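Local coordinates for protein phosphoribosylglycinamide synthetase (Anaerococcus prevotii, PDB 4DIM) that probably binds ATP and a divalent metal ion and acts as a ligase of the ATP-grasp family, at residues Val289-Gly294 with Gln376-Glu381; Asn343-Asp348 with Val352-Phe357. One frame throughout, in Å; residues are numbered along the deposited sequence.

Overall arrangement
Both contacts lie in the C-terminal half of an ATP-grasp-type chain, on one side of its centre. Contact 1 sets helix 285-293 on strand 375-381. Contact 2 joins strand 351-356 to the loop that leads into it, and it is nested inside the chain loop closed by contact 1. Their centres are 14 Å apart. Strands 375-381 and 351-356 are antiparallel neighbours in one sheet, with 351-356 at its edge. The two contacts also meet directly: Gln376 NE2 lies 2.7 Å from Glu353 OE2, and Ile378 O lies 2.8 Å from Val352 N, both probable hydrogen bonds.

Contact 1: Val289-Gly294 with Gln376-Glu381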
# COMPACT_ATOMS: atom_id res chain seq x y z
N VAL A 289 3.78 9.35 6.79
CA VAL A 289 3.88 10.53 5.90
C VAL A 289 3.66 11.77 6.76
O VAL A 289 4.38 12.75 6.64
CB VAL A 289 2.89 10.51 4.71
CG1 VAL A 289 3.09 11.71 3.84
CG2 VAL A 289 3.06 9.28 3.85
N GLU A 290 2.65 11.71 7.64
CA GLU A 290 2.28 12.82 8.54
C GLU A 290 3.46 13.16 9.47
O GLU A 290 3.88 14.30 9.50
CB GLU A 290 1.00 12.49 9.35
CG GLU A 290 -0.27 12.59 8.49
CD GLU A 290 -1.63 12.28 9.10
OE1 GLU A 290 -1.71 11.50 10.08
OE2 GLU A 290 -2.63 12.74 8.51
N ILE A 291 4.04 12.15 10.13
CA ILE A 291 5.23 12.32 11.01
C ILE A 291 6.43 12.96 10.23
O ILE A 291 7.00 13.94 10.69
CB ILE A 291 5.67 10.94 11.63
CG1 ILE A 291 4.71 10.50 12.74
CG2 ILE A 291 7.08 10.97 12.14
CD1 ILE A 291 4.74 9.00 13.09
N ASN A 292 6.79 12.37 9.09
CA ASN A 292 7.93 12.78 8.28
C ASN A 292 7.85 14.17 7.72
O ASN A 292 8.88 14.82 7.68
CB ASN A 292 8.11 11.83 7.14
CG ASN A 292 9.30 12.04 6.31
OD1 ASN A 292 9.17 12.58 5.23
ND2 ASN A 292 10.46 11.60 6.78
N TYR A 293 6.68 14.64 7.28
CA TYR A 293 6.59 16.02 6.75
C TYR A 293 5.89 17.00 7.69
O TYR A 293 5.87 18.19 7.38
CB TYR A 293 5.84 16.01 5.43
CG TYR A 293 6.57 15.26 4.35
CD1 TYR A 293 7.75 15.76 3.81
CD2 TYR A 293 6.11 14.04 3.89
CE1 TYR A 293 8.44 15.07 2.83
CE2 TYR A 293 6.81 13.32 2.92
CZ TYR A 293 7.96 13.86 2.37
OH TYR A 293 8.68 13.21 1.42
N GLY A 294 5.31 16.51 8.79
CA GLY A 294 4.55 17.35 9.71
C GLY A 294 3.32 17.94 9.07
O GLY A 294 3.03 19.14 9.22
N GLN A 376 -1.56 -1.96 17.20
CA GLN A 376 -0.47 -1.24 16.56
C GLN A 376 0.01 -0.09 17.40
O GLN A 376 -0.77 0.49 18.16
CB GLN A 376 -0.87 -0.72 15.18
CG GLN A 376 -1.90 0.40 15.21
CD GLN A 376 -2.49 0.65 13.86
OE1 GLN A 376 -2.45 -0.17 12.95
NE2 GLN A 376 -3.13 1.76 13.71
N ILE A 377 1.29 0.22 17.23
CA ILE A 377 2.03 1.26 17.93
C ILE A 377 2.67 2.17 16.92
O ILE A 377 3.34 1.69 16.01
CB ILE A 377 3.13 0.65 18.85
CG1 ILE A 377 2.54 -0.32 19.91
CG2 ILE A 377 3.97 1.76 19.51
CD1 ILE A 377 3.55 -1.23 20.50
N ILE A 378 2.56 3.49 17.14
CA ILE A 378 3.24 4.47 16.33
C ILE A 378 3.98 5.44 17.25
O ILE A 378 3.40 6.02 18.16
CB ILE A 378 2.34 5.24 15.34
CG1 ILE A 378 1.39 4.31 14.62
CG2 ILE A 378 3.24 6.00 14.32
CD1 ILE A 378 0.40 5.01 13.86
N VAL A 379 5.27 5.62 16.97
CA VAL A 379 6.14 6.55 17.68
C VAL A 379 6.87 7.43 16.65
O VAL A 379 6.95 7.08 15.47
CB VAL A 379 7.12 5.85 18.61
CG1 VAL A 379 6.37 4.98 19.61
CG2 VAL A 379 8.15 5.04 17.83
N LYS A 380 7.30 8.61 17.14
CA LYS A 380 8.08 9.63 16.43
C LYS A 380 9.21 10.09 17.37
O LYS A 380 9.00 10.10 18.58
CB LYS A 380 7.19 10.83 15.98
CG LYS A 380 6.53 11.64 17.10
CD LYS A 380 5.77 12.82 16.52
CE LYS A 380 4.91 13.61 17.48
NZ LYS A 380 5.68 14.15 18.64
N GLU A 381 10.38 10.47 16.83
CA GLU A 381 11.54 10.90 17.65
C GLU A 381 12.64 11.48 16.68
O GLU A 381 12.42 11.45 15.49
CB GLU A 381 12.04 9.69 18.47
CG GLU A 381 13.11 9.93 19.51
CD GLU A 381 13.08 11.09 20.49
OE1 GLU A 381 12.77 10.84 21.68
OE2 GLU A 381 13.61 12.16 20.13
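Ile291 makes every close contact between the helix segment 289-293 and the strand segment 376-381. The two segment axes run nearly parallel, 8° apart, and come within 9.6 Å. Two branches of Ile291 share the work. CD1, at the end of the long branch, reaches the strand beside Ile378 and lies 3.6 Å from Ile378 CG2. The same methyl is 3.8 Å from Val379 O, so it also rests on the strand backbone. CG2 of Ile291 is the second branch. It sits against the start of the Lys380 side chain, with CG2 to Lys380 CB at 3.8 Å. The first torsion of Ile291 (chi1 -74°) puts CG1 beside the backbone N and CG2 beside the carbonyl carbon. The long branch passes over Lys380 CB (CG1 at 4.1 Å) and ends on Ile378, while CG2 stays on Lys380.

The tight part is therefore Ile291 against the buried Ile378 and Lys380 CB. The CB of Val379 points away from helix 285-293, and its side chain packs on Ile394 of helix 384-395. The looser side begins beyond Lys380 CB: the rest of the chain leads away from the helix. NZ is hydrogen-bonded to Asp349 O and makes a weak, long ion pair with Asp350. Both Ile291 and Lys380 are only partly exposed, and both also touch Val352 of the neighbouring strand.

The contact joins a helix to one face of the sheet, and helix 384-395 packs on the other. Only 136 Å² is buried between the segments. With no polar bond between them, the join rests on van der Waals packing and the exclusion of water from methyl groups; the lysine adds its aliphatic base and takes its charge to the loop before the edge strand.

Contact 2: Asn343-Asp348 with Val352-Phe357; sequences NSNAKD and VEITFF
Asn343 and Ile354 meet from opposite directions, and their contact is van der Waals. The amide nitrogen ND2 of Asn343 lies 3.7 Å from Ile354 CG2 and 4.0 Å from Ile354 CD1, so both methyl ends of the isoleucine touch the same amide group. CG of Asn343 is anti to the backbone N (chi1 180°), which carries the amide toward the strand. Farther along, Asn343 CB approaches the Phe356 ring obliquely, at 4.3 Å from CE2. Asn345 adds a looser touch through ND2, which is 4.2 Å from Ile354 CD1. Ile398 of strand 398-402 packs on Asn343, Asn345 and Phe356, and so links the two sides.

Short-range side-chain hydrogen bonds lie within each segment. Asn343 OD1 accepts from Asn345 N at 3.1 Å, forming an Asx turn. The N-H points well at the oxygen (156°), but the donor sits above the carbonyl plane. Asn345 ND2 gives the same oxygen a second, weak bond, and it also bonds to Ile394 O. On the strand, Thr355 OG1 bonds to the anti lone pair of Glu353 OE2 at 2.7 Å. Val352 and Glu353 form a classic beta bulge facing Ile378.

With an alanine here in place of Asn343, the Asx turn would probably lose its acceptor, Asn345 ND2 its weak second bond, and Ile354 the amide its methyls rest on.

This is a surface contact between an edge strand and its preceding loop. Its chemistry is divided: the asparagine oxygen shapes the turn, while the rest of the side chain packs on apolar groups without a polar bond between the segments.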
# COMPACT_ATOMS: atom_id res chain seq x y z
N ASN A 343 -1.98 -2.10 29.48
CA ASN A 343 -1.03 -1.09 28.99
C ASN A 343 -0.60 -0.22 30.16
O ASN A 343 -1.32 0.72 30.52
CB ASN A 343 -1.65 -0.24 27.87
CG ASN A 343 -0.73 0.82 27.33
OD1 ASN A 343 0.46 0.86 27.63
ND2 ASN A 343 -1.24 1.72 26.53
N SER A 344 0.59 -0.49 30.72
CA SER A 344 1.11 0.26 31.86
C SER A 344 1.98 1.46 31.42
O SER A 344 2.66 2.05 32.26
CB SER A 344 1.89 -0.67 32.79
OG SER A 344 3.06 -1.24 32.23
N ASN A 345 1.90 1.88 30.14
CA ASN A 345 2.71 3.00 29.63
C ASN A 345 2.12 4.35 29.95
O ASN A 345 0.92 4.54 29.86
CB ASN A 345 2.85 2.91 28.11
CG ASN A 345 3.65 1.72 27.71
OD1 ASN A 345 4.79 1.60 28.12
ND2 ASN A 345 3.08 0.81 26.94
N ALA A 346 3.01 5.31 30.19
CA ALA A 346 2.63 6.68 30.51
C ALA A 346 2.34 7.54 29.26
O ALA A 346 2.87 7.28 28.17
CB ALA A 346 3.74 7.33 31.32
N LYS A 347 1.52 8.60 29.46
CA LYS A 347 1.16 9.61 28.45
C LYS A 347 2.43 10.28 27.89
O LYS A 347 3.24 10.79 28.67
CB LYS A 347 0.25 10.70 29.06
CG LYS A 347 -1.15 10.19 29.43
CD LYS A 347 -1.46 10.32 30.93
CE LYS A 347 -2.75 9.65 31.31
NZ LYS A 347 -2.61 8.18 31.51
N ASP A 348 2.60 10.24 26.56
CA ASP A 348 3.80 10.76 25.90
C ASP A 348 3.45 11.28 24.50
O ASP A 348 2.84 10.56 23.71
CB ASP A 348 4.81 9.61 25.82
CG ASP A 348 6.21 9.91 25.29
OD1 ASP A 348 6.46 11.07 24.87
OD2 ASP A 348 7.05 8.99 25.30
N VAL A 352 2.54 8.45 19.23
CA VAL A 352 1.50 8.95 18.35
C VAL A 352 0.25 8.10 18.52
O VAL A 352 -0.86 8.63 18.54
CB VAL A 352 2.01 8.92 16.90
CG1 VAL A 352 0.90 9.21 15.92
CG2 VAL A 352 3.19 9.88 16.73
N GLU A 353 0.42 6.79 18.60
CA GLU A 353 -0.71 5.89 18.69
C GLU A 353 -0.36 4.58 19.37
O GLU A 353 0.74 4.07 19.19
CB GLU A 353 -1.23 5.58 17.28
CG GLU A 353 -2.64 5.08 17.25
CD GLU A 353 -3.06 4.51 15.91
OE1 GLU A 353 -3.03 5.25 14.90
OE2 GLU A 353 -3.42 3.31 15.89
N ILE A 354 -1.29 4.09 20.21
CA ILE A 354 -1.30 2.77 20.84
C ILE A 354 -2.72 2.33 20.77
O ILE A 354 -3.53 2.81 21.57
CB ILE A 354 -0.73 2.63 22.28
CG1 ILE A 354 0.80 2.81 22.32
CG2 ILE A 354 -1.09 1.24 22.84
CD1 ILE A 354 1.39 2.96 23.74
N THR A 355 -3.07 1.49 19.81
CA THR A 355 -4.44 1.01 19.72
C THR A 355 -4.47 -0.49 19.69
O THR A 355 -3.60 -1.11 19.07
CB THR A 355 -5.16 1.59 18.48
OG1 THR A 355 -4.45 1.23 17.30
CG2 THR A 355 -5.34 3.11 18.57
N PHE A 356 -5.49 -1.05 20.33
CA PHE A 356 -5.74 -2.48 20.35
C PHE A 356 -6.97 -2.77 19.50
O PHE A 356 -7.94 -2.00 19.49
CB PHE A 356 -5.89 -2.99 21.78
CG PHE A 356 -4.64 -2.71 22.59
CD1 PHE A 356 -3.45 -3.36 22.30
CD2 PHE A 356 -4.62 -1.68 23.52
CE1 PHE A 356 -2.28 -3.02 22.97
CE2 PHE A 356 -3.44 -1.33 24.17
CZ PHE A 356 -2.29 -2.02 23.91
N PHE A 357 -6.88 -3.87 18.74
CA PHE A 357 -7.94 -4.37 17.87
C PHE A 357 -8.77 -5.48 18.54
O PHE A 357 -9.92 -5.66 18.14
CB PHE A 357 -7.34 -4.94 16.57
CG PHE A 357 -6.35 -4.05 15.85
CD1 PHE A 357 -6.57 -2.68 15.73
CD2 PHE A 357 -5.25 -4.59 15.20
CE1 PHE A 357 -5.67 -1.88 15.05
CE2 PHE A 357 -4.35 -3.80 14.53
CZ PHE A 357 -4.55 -2.44 14.48